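Local structure of ribonucleoside-diphosphate reductase (Pseudomonas aeruginosa, 5IM3) at residues R164-E174 / A242-M250; S349-T357 / L604-H612. The protein probably reduces ribonucleoside diphosphates to 2'-deoxyribonucleoside diphosphates, the precursors for DNA synthesis, and binds the allosteric nucleotide dATP. One frame throughout, in Å; residues are numbered along the deposited sequence.

Contact 1 of 2, residues R164-E174 / A242-M250; sequences RLNTIISEACE and AESATHHEM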
loop_
_atom_site.group_PDB
_atom_site.type_symbol
_atom_site.label_atom_id
_atom_site.label_comp_id
_atom_site.label_asym_id
_atom_site.label_seq_id
_atom_site.Cartn_x
_atom_site.Cartn_y
_atom_site.Cartn_z
ATOM N N ARG A 164 19.955 -50.913 -43.046
ATOM C CA ARG A 164 20.467 -50.562 -41.726
ATOM C C ARG A 164 19.565 -49.550 -41.031
ATOM O O ARG A 164 19.494 -49.529 -39.798
ATOM C CB ARG A 164 21.887 -50.010 -41.839
ATOM C CG ARG A 164 22.582 -49.839 -40.494
ATOM C CD ARG A 164 23.923 -49.136 -40.628
ATOM N NE ARG A 164 24.680 -49.183 -39.378
ATOM C CZ ARG A 164 24.476 -48.373 -38.342
ATOM N NH1 ARG A 164 23.532 -47.439 -38.390
ATOM N NH2 ARG A 164 25.216 -48.499 -37.250
ATOM N N LEU A 165 18.876 -48.706 -41.801
ATOM C CA LEU A 165 17.973 -47.729 -41.202
ATOM C C LEU A 165 16.795 -48.413 -40.523
ATOM O O LEU A 165 16.359 -47.988 -39.447
ATOM C CB LEU A 165 17.485 -46.749 -42.267
ATOM C CG LEU A 165 16.437 -45.734 -41.812
ATOM C CD1 LEU A 165 16.954 -44.907 -40.644
ATOM C CD2 LEU A 165 16.037 -44.839 -42.972
ATOM N N ASN A 166 16.264 -49.474 -41.137
ATOM C CA ASN A 166 15.175 -50.218 -40.515
ATOM C C ASN A 166 15.656 -51.003 -39.301
ATOM O O ASN A 166 14.868 -51.272 -38.388
ATOM C CB ASN A 166 14.534 -51.165 -41.531
ATOM C CG ASN A 166 13.684 -50.435 -42.553
ATOM O OD1 ASN A 166 12.476 -50.282 -42.374
ATOM N ND2 ASN A 166 14.312 -49.981 -43.632
ATOM N N THR A 167 16.938 -51.371 -39.269
ATOM C CA THR A 167 17.439 -52.196 -38.174
ATOM C C THR A 167 17.548 -51.401 -36.879
ATOM O O THR A 167 17.150 -51.884 -35.813
ATOM C CB THR A 167 18.796 -52.795 -38.544
ATOM O OG1 THR A 167 18.686 -53.511 -39.780
ATOM C CG2 THR A 167 19.277 -53.745 -37.452
ATOM N N ILE A 168 18.090 -50.181 -36.945
ATOM C CA ILE A 168 18.311 -49.413 -35.724
ATOM C C ILE A 168 16.988 -48.925 -35.144
ATOM O O ILE A 168 16.818 -48.867 -33.921
ATOM C CB ILE A 168 19.283 -48.244 -35.983
ATOM C CG1 ILE A 168 18.741 -47.305 -37.064
ATOM C CG2 ILE A 168 20.656 -48.775 -36.381
ATOM C CD1 ILE A 168 19.558 -46.038 -37.232
ATOM N N ILE A 169 16.026 -48.571 -36.002
ATOM C CA ILE A 169 14.761 -48.062 -35.483
ATOM C C ILE A 169 13.924 -49.200 -34.914
ATOM O O ILE A 169 13.134 -48.992 -33.986
ATOM C CB ILE A 169 13.990 -47.279 -36.567
ATOM C CG1 ILE A 169 13.426 -48.220 -37.630
ATOM C CG2 ILE A 169 14.880 -46.229 -37.210
ATOM C CD1 ILE A 169 11.943 -48.501 -37.463
ATOM N N SER A 170 14.083 -50.414 -35.444
ATOM C CA SER A 170 13.358 -51.556 -34.898
ATOM C C SER A 170 13.949 -51.981 -33.560
ATOM O O SER A 170 13.220 -52.184 -32.582
ATOM C CB SER A 170 13.376 -52.719 -35.889
ATOM O OG SER A 170 12.634 -53.817 -35.388
ATOM N N GLU A 171 15.274 -52.120 -33.497
ATOM C CA GLU A 171 15.927 -52.398 -32.225
ATOM C C GLU A 171 15.700 -51.280 -31.215
ATOM O O GLU A 171 15.848 -51.509 -30.011
ATOM C CB GLU A 171 17.425 -52.626 -32.445
ATOM C CG GLU A 171 17.745 -53.870 -33.279
ATOM C CD GLU A 171 19.238 -54.122 -33.439
ATOM O OE1 GLU A 171 20.041 -53.221 -33.109
ATOM O OE2 GLU A 171 19.606 -55.227 -33.894
ATOM N N ALA A 172 15.334 -50.079 -31.677
ATOM C CA ALA A 172 15.047 -48.976 -30.767
ATOM C C ALA A 172 13.630 -49.056 -30.209
ATOM O O ALA A 172 13.414 -48.787 -29.022
ATOM C CB ALA A 172 15.257 -47.639 -31.479
ATOM N N CYS A 173 12.653 -49.412 -31.047
ATOM C CA CYS A 173 11.277 -49.591 -30.597
ATOM C C CYS A 173 11.057 -50.929 -29.905
ATOM O O CYS A 173 9.922 -51.231 -29.520
ATOM C CB CYS A 173 10.313 -49.468 -31.781
ATOM S SG CYS A 173 10.160 -47.798 -32.453
ATOM N N GLU A 174 12.108 -51.726 -29.742
ATOM C CA GLU A 174 11.976 -53.055 -29.168
ATOM C C GLU A 174 11.494 -52.983 -27.724
ATOM O O GLU A 174 12.020 -52.211 -26.917
ATOM C CB GLU A 174 13.322 -53.775 -29.247
ATOM C CG GLU A 174 13.321 -55.188 -28.702
ATOM C CD GLU A 174 14.680 -55.845 -28.825
ATOM O OE1 GLU A 174 15.640 -55.145 -29.211
ATOM O OE2 GLU A 174 14.788 -57.057 -28.539
ATOM N N ALA A 242 35.576 -50.548 -34.433
ATOM C CA ALA A 242 34.703 -50.577 -35.596
ATOM C C ALA A 242 34.349 -49.149 -35.978
ATOM O O ALA A 242 34.268 -48.264 -35.122
ATOM C CB ALA A 242 33.430 -51.387 -35.325
ATOM N N GLU A 243 34.147 -48.932 -37.277
ATOM C CA GLU A 243 33.747 -47.621 -37.768
ATOM C C GLU A 243 32.252 -47.373 -37.617
ATOM O O GLU A 243 31.800 -46.246 -37.849
ATOM C CB GLU A 243 34.153 -47.472 -39.239
ATOM C CG GLU A 243 34.636 -46.078 -39.622
ATOM C CD GLU A 243 35.908 -45.676 -38.896
ATOM O OE1 GLU A 243 36.130 -44.459 -38.711
ATOM O OE2 GLU A 243 36.683 -46.575 -38.504
ATOM N N SER A 244 31.486 -48.388 -37.225
ATOM C CA SER A 244 30.041 -48.290 -37.074
ATOM C C SER A 244 29.553 -49.581 -36.432
ATOM O O SER A 244 30.223 -50.615 -36.506
ATOM C CB SER A 244 29.351 -48.056 -38.422
ATOM O OG SER A 244 27.942 -48.123 -38.299
ATOM N N ALA A 245 28.386 -49.511 -35.798
ATOM C CA ALA A 245 27.827 -50.697 -35.161
ATOM C C ALA A 245 26.388 -50.428 -34.742
ATOM O O ALA A 245 26.002 -49.280 -34.499
ATOM C CB ALA A 245 28.663 -51.119 -33.947
ATOM N N THR A 246 25.603 -51.505 -34.663
ATOM C CA THR A 246 24.232 -51.465 -34.179
ATOM C C THR A 246 24.187 -51.930 -32.725
ATOM O O THR A 246 25.204 -52.287 -32.127
ATOM C CB THR A 246 23.321 -52.334 -35.054
ATOM O OG1 THR A 246 23.762 -53.697 -35.006
ATOM C CG2 THR A 246 23.330 -51.851 -36.497
ATOM N N HIS A 247 22.984 -51.938 -32.150
ATOM C CA HIS A 247 22.824 -52.290 -30.744
ATOM C C HIS A 247 23.193 -53.746 -30.481
ATOM O O HIS A 247 24.184 -54.021 -29.800
ATOM C CB HIS A 247 21.393 -52.025 -30.275
ATOM C CG HIS A 247 21.124 -52.503 -28.883
ATOM N ND1 HIS A 247 20.228 -53.513 -28.603
ATOM C CD2 HIS A 247 21.649 -52.125 -27.693
ATOM C CE1 HIS A 247 20.205 -53.729 -27.301
ATOM N NE2 HIS A 247 21.058 -52.900 -26.724
ATOM N N HIS A 248 22.403 -54.691 -31.000
ATOM C CA HIS A 248 22.683 -56.101 -30.740
ATOM C C HIS A 248 24.073 -56.508 -31.210
ATOM O O HIS A 248 24.586 -57.543 -30.771
ATOM C CB HIS A 248 21.623 -56.981 -31.401
ATOM C CG HIS A 248 20.308 -56.973 -30.684
ATOM N ND1 HIS A 248 19.243 -56.201 -31.093
ATOM C CD2 HIS A 248 19.893 -57.631 -29.576
ATOM C CE1 HIS A 248 18.224 -56.391 -30.273
ATOM N NE2 HIS A 248 18.593 -57.255 -29.344
ATOM N N GLU A 249 24.692 -55.719 -32.090
ATOM C CA GLU A 249 26.089 -55.935 -32.434
ATOM C C GLU A 249 27.015 -55.667 -31.253
ATOM O O GLU A 249 28.163 -56.125 -31.263
ATOM C CB GLU A 249 26.463 -55.043 -33.618
ATOM C CG GLU A 249 27.576 -55.585 -34.493
ATOM C CD GLU A 249 27.770 -54.757 -35.751
ATOM O OE1 GLU A 249 28.934 -54.543 -36.154
ATOM O OE2 GLU A 249 26.756 -54.310 -36.330
ATOM N N MET A 250 26.542 -54.939 -30.237
ATOM C CA MET A 250 27.326 -54.710 -29.029
ATOM C C MET A 250 27.474 -55.959 -28.176
ATOM O O MET A 250 28.316 -55.973 -27.272
ATOM C CB MET A 250 26.690 -53.609 -28.179
ATOM C CG MET A 250 26.817 -52.222 -28.759
ATOM S SD MET A 250 28.538 -51.725 -28.956
ATOM C CE MET A 250 28.707 -51.970 -30.717
#
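A histidine-carboxylate hydrogen bond joins helix 162-173, in the second ATP cone domain, to the loop before helix 250-267. His248 ND1 donates to Glu171 OE2 at 3.0 Å. OE2 lies near the imidazole plane, at the ring's edge, while the bond meets the carboxylate from above its own plane, the two planes standing 75° apart. The other oxygen, OE1, faces the start of the turn from His247 to Met250, where two weak bonds reach it, from His247 N at 3.4 Å and from His248 N at 3.5 Å. The Glu174 and His248 side chains approach from opposite directions, Glu174 OE1 lying at the ring edge 3.1 Å from His248 CE1; that oxygen is buried without a polar partner. One helical turn before Ile168, the extended Arg164 chain, CG anti to the backbone N (chi1 -170°), carries NH2 to within 3.0 Å of Ala245 O, at an angle too poor for a hydrogen bond. Thr246 CG2 sits over one face of the Arg164 guanidinium, toward its rim, and touches Ile168 CG2 at 4.1 Å. Helix 219-239 flanks the contact: its Asp229 forms a salt bridge with Arg164, and its Arg232 hydrogen-bonds to Ala245 O.

Contact 2 of 2, residues S349-T357 / L604-H612; sequences SSFDYMSST and LGSINLVNH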
loop_
_atom_site.group_PDB
_atom_site.type_symbol
_atom_site.label_atom_id
_atom_site.label_comp_id
_atom_site.label_asym_id
_atom_site.label_seq_id
_atom_site.Cartn_x
_atom_site.Cartn_y
_atom_site.Cartn_z
ATOM N N SER A 349 24.761 -50.425 -13.368
ATOM C CA SER A 349 24.186 -50.451 -14.708
ATOM C C SER A 349 22.697 -50.783 -14.710
ATOM O O SER A 349 22.009 -50.463 -15.684
ATOM C CB SER A 349 24.936 -51.463 -15.579
ATOM O OG SER A 349 24.894 -52.757 -15.005
ATOM N N SER A 350 22.191 -51.420 -13.656
ATOM C CA SER A 350 20.772 -51.728 -13.545
ATOM C C SER A 350 19.961 -50.588 -12.945
ATOM O O SER A 350 18.729 -50.674 -12.921
ATOM C CB SER A 350 20.571 -52.978 -12.688
ATOM O OG SER A 350 20.897 -52.713 -11.336
ATOM N N PHE A 351 20.621 -49.537 -12.456
ATOM C CA PHE A 351 19.982 -48.403 -11.798
ATOM C C PHE A 351 19.383 -48.772 -10.445
ATOM O O PHE A 351 18.577 -48.010 -9.900
ATOM C CB PHE A 351 18.893 -47.769 -12.678
ATOM C CG PHE A 351 19.377 -47.298 -14.029
ATOM C CD1 PHE A 351 20.726 -47.275 -14.348
ATOM C CD2 PHE A 351 18.466 -46.867 -14.981
ATOM C CE1 PHE A 351 21.150 -46.841 -15.590
ATOM C CE2 PHE A 351 18.887 -46.432 -16.222
ATOM C CZ PHE A 351 20.227 -46.417 -16.526
ATOM N N ASP A 352 19.749 -49.928 -9.882
ATOM C CA ASP A 352 19.278 -50.273 -8.545
ATOM C C ASP A 352 19.837 -49.318 -7.497
ATOM O O ASP A 352 19.158 -49.012 -6.508
ATOM C CB ASP A 352 19.670 -51.711 -8.205
ATOM C CG ASP A 352 18.853 -52.736 -8.967
ATOM O OD1 ASP A 352 18.003 -52.336 -9.792
ATOM O OD2 ASP A 352 19.068 -53.945 -8.742
ATOM N N TYR A 353 21.066 -48.848 -7.702
ATOM C CA TYR A 353 21.733 -47.898 -6.826
ATOM C C TYR A 353 22.650 -47.061 -7.703
ATOM O O TYR A 353 23.090 -47.513 -8.762
ATOM C CB TYR A 353 22.514 -48.617 -5.714
ATOM C CG TYR A 353 23.650 -47.822 -5.101
ATOM C CD1 TYR A 353 24.933 -47.874 -5.638
ATOM C CD2 TYR A 353 23.446 -47.038 -3.974
ATOM C CE1 TYR A 353 25.976 -47.153 -5.074
ATOM C CE2 TYR A 353 24.480 -46.315 -3.405
ATOM C CZ TYR A 353 25.742 -46.379 -3.958
ATOM O OH TYR A 353 26.769 -45.660 -3.392
ATOM N N MET A 354 22.915 -45.830 -7.276
ATOM C CA MET A 354 23.783 -44.945 -8.042
ATOM C C MET A 354 24.719 -44.224 -7.089
ATOM O O MET A 354 24.268 -43.574 -6.143
ATOM C CB MET A 354 22.968 -43.938 -8.861
ATOM C CG MET A 354 23.788 -43.183 -9.897
ATOM S SD MET A 354 24.681 -44.267 -11.035
ATOM C CE MET A 354 23.332 -45.160 -11.807
ATOM N N SER A 355 26.016 -44.344 -7.344
ATOM C CA SER A 355 26.997 -43.615 -6.565
ATOM C C SER A 355 26.800 -42.116 -6.753
ATOM O O SER A 355 26.156 -41.658 -7.701
ATOM C CB SER A 355 28.410 -44.022 -6.979
ATOM O OG SER A 355 28.577 -45.427 -6.893
ATOM N N SER A 356 27.365 -41.348 -5.827
ATOM C CA SER A 356 27.259 -39.902 -5.893
ATOM C C SER A 356 27.979 -39.368 -7.129
ATOM O O SER A 356 28.810 -40.042 -7.745
ATOM C CB SER A 356 27.852 -39.269 -4.637
ATOM O OG SER A 356 29.225 -39.594 -4.524
ATOM N N THR A 357 27.650 -38.126 -7.477
ATOM C CA THR A 357 28.264 -37.453 -8.620
ATOM C C THR A 357 29.787 -37.493 -8.604
ATOM O O THR A 357 30.380 -37.811 -9.648
ATOM C CB THR A 357 27.736 -36.011 -8.664
ATOM O OG1 THR A 357 26.460 -35.999 -9.323
ATOM C CG2 THR A 357 28.691 -35.073 -9.393
ATOM N N LEU A 604 28.654 -40.629 -0.191
ATOM C CA LEU A 604 27.215 -40.690 -0.423
ATOM C C LEU A 604 26.849 -41.545 -1.628
ATOM O O LEU A 604 27.597 -41.645 -2.604
ATOM C CB LEU A 604 26.636 -39.288 -0.640
ATOM C CG LEU A 604 26.878 -38.282 0.477
ATOM C CD1 LEU A 604 26.337 -36.912 0.076
ATOM C CD2 LEU A 604 26.246 -38.768 1.774
ATOM N N GLY A 605 25.657 -42.133 -1.544
ATOM C CA GLY A 605 25.022 -42.847 -2.638
ATOM C C GLY A 605 23.561 -43.039 -2.299
ATOM O O GLY A 605 23.145 -42.855 -1.153
ATOM N N SER A 606 22.774 -43.420 -3.306
ATOM C CA SER A 606 21.326 -43.455 -3.134
ATOM C C SER A 606 20.706 -44.693 -3.761
ATOM O O SER A 606 21.013 -45.049 -4.903
ATOM C CB SER A 606 20.681 -42.199 -3.725
ATOM O OG SER A 606 20.910 -41.085 -2.880
ATOM N N ILE A 607 19.812 -45.327 -3.002
ATOM C CA ILE A 607 19.014 -46.430 -3.513
ATOM C C ILE A 607 17.938 -45.888 -4.445
ATOM O O ILE A 607 17.383 -44.802 -4.222
ATOM C CB ILE A 607 18.380 -47.214 -2.350
ATOM C CG1 ILE A 607 19.450 -47.688 -1.357
ATOM C CG2 ILE A 607 17.570 -48.389 -2.884
ATOM C CD1 ILE A 607 20.466 -48.655 -1.938
ATOM N N ASN A 608 17.630 -46.649 -5.489
ATOM C CA ASN A 608 16.562 -46.317 -6.426
ATOM C C ASN A 608 15.332 -47.131 -6.032
ATOM O O ASN A 608 15.211 -48.306 -6.386
ATOM C CB ASN A 608 16.997 -46.607 -7.858
ATOM C CG ASN A 608 15.886 -46.396 -8.863
ATOM O OD1 ASN A 608 14.813 -45.893 -8.532
ATOM N ND2 ASN A 608 16.143 -46.778 -10.107
ATOM N N LEU A 609 14.420 -46.498 -5.288
ATOM C CA LEU A 609 13.239 -47.203 -4.800
ATOM C C LEU A 609 12.386 -47.745 -5.939
ATOM O O LEU A 609 11.783 -48.816 -5.802
ATOM C CB LEU A 609 12.408 -46.275 -3.912
ATOM C CG LEU A 609 12.977 -46.008 -2.518
ATOM C CD1 LEU A 609 12.186 -44.915 -1.806
ATOM C CD2 LEU A 609 12.979 -47.292 -1.696
ATOM N N VAL A 610 12.322 -47.033 -7.066
ATOM C CA VAL A 610 11.488 -47.477 -8.179
ATOM C C VAL A 610 11.866 -48.890 -8.600
ATOM O O VAL A 610 10.996 -49.726 -8.870
ATOM C CB VAL A 610 11.595 -46.489 -9.353
ATOM C CG1 VAL A 610 10.983 -47.088 -10.629
ATOM C CG2 VAL A 610 10.910 -45.179 -8.992
ATOM N N ASN A 611 13.165 -49.179 -8.671
ATOM C CA ASN A 611 13.615 -50.508 -9.065
ATOM C C ASN A 611 13.373 -51.557 -7.991
ATOM O O ASN A 611 13.768 -52.714 -8.186
ATOM C CB ASN A 611 15.101 -50.473 -9.425
ATOM C CG ASN A 611 15.343 -50.047 -10.860
ATOM O OD1 ASN A 611 14.497 -49.406 -11.483
ATOM N ND2 ASN A 611 16.502 -50.413 -11.397
ATOM N N HIS A 612 12.744 -51.190 -6.872
ATOM C CA HIS A 612 12.390 -52.145 -5.829
ATOM C C HIS A 612 10.888 -52.180 -5.582
ATOM O O HIS A 612 10.445 -52.627 -4.518
ATOM C CB HIS A 612 13.151 -51.823 -4.544
ATOM C CG HIS A 612 14.635 -51.850 -4.717
ATOM N ND1 HIS A 612 15.336 -50.803 -5.275
ATOM C CD2 HIS A 612 15.547 -52.810 -4.441
ATOM C CE1 HIS A 612 16.619 -51.112 -5.318
ATOM N NE2 HIS A 612 16.773 -52.325 -4.821
HETATM O O HOH W 1 30.523 -39.394 -2.224
#
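Strands 353-355 and 604-608 run antiparallel, their axes 5.0 Å apart at closest and 162° between directions; a short strand following helix 337-349 is thereby added to the sheet of the ten-stranded alpha-beta barrel. Met354 and Ser606 form the hydrogen-bonded pair, Met354 N to Ser606 O at 3.1 Å and Ser606 N to Met354 O at 3.2 Å; the flanking pairs, Tyr353 with Ile607 and Ser355 with Gly605, are non-hydrogen-bonded. Tyr353 CG stands anti to N (chi1 157°), laying the ring along the neighbouring strand until OH is 3.4 Å from Gly605 CA. Tyr353 CD2 touches Ile607 CD1, and helix 620-640 packs on the same ring through Ala630, Met633 and Leu634. Before the strand, Phe351 ends helix 337-349 in a Schellman motif, and its carbonyl oxygen accepts a bond from Asn608 ND2, 2.7 Å away, with the oxygen nearly in the amide plane. Asp352 O is held by Asn608 N, with His612 CE1 pointing at it edge-on. At the far end, a water links Ser356 OG to Leu604 N. Asn611 ND2 meets Asp352 OD1 at 2.9 Å, almost along the C-O axis, the carboxylate and amide planes 87° apart.

How the contacts relate
The two contacts follow one another along the chain: contact 1 is complete at residue 250, well before contact 2 opens at 349. Their centres lie 28 Å apart, with nearest atoms about 11 Å apart, so they do not touch. They share no helix or strand. Contact 1 is a helix-to-loop contact, about 31 Å from the chain's centre, and joins helix 162-173 of the second ATP cone to the loop that leads into helix 250-267. Contact 2 lies deeper, about 13 Å from that centre, and joins the all-alpha domain to the barrel domain, adding strand 353-355 to the mixed sheet. Contact 1 thus belongs to the N-terminal cone region, contact 2 to the sheet of the catalytic barrel.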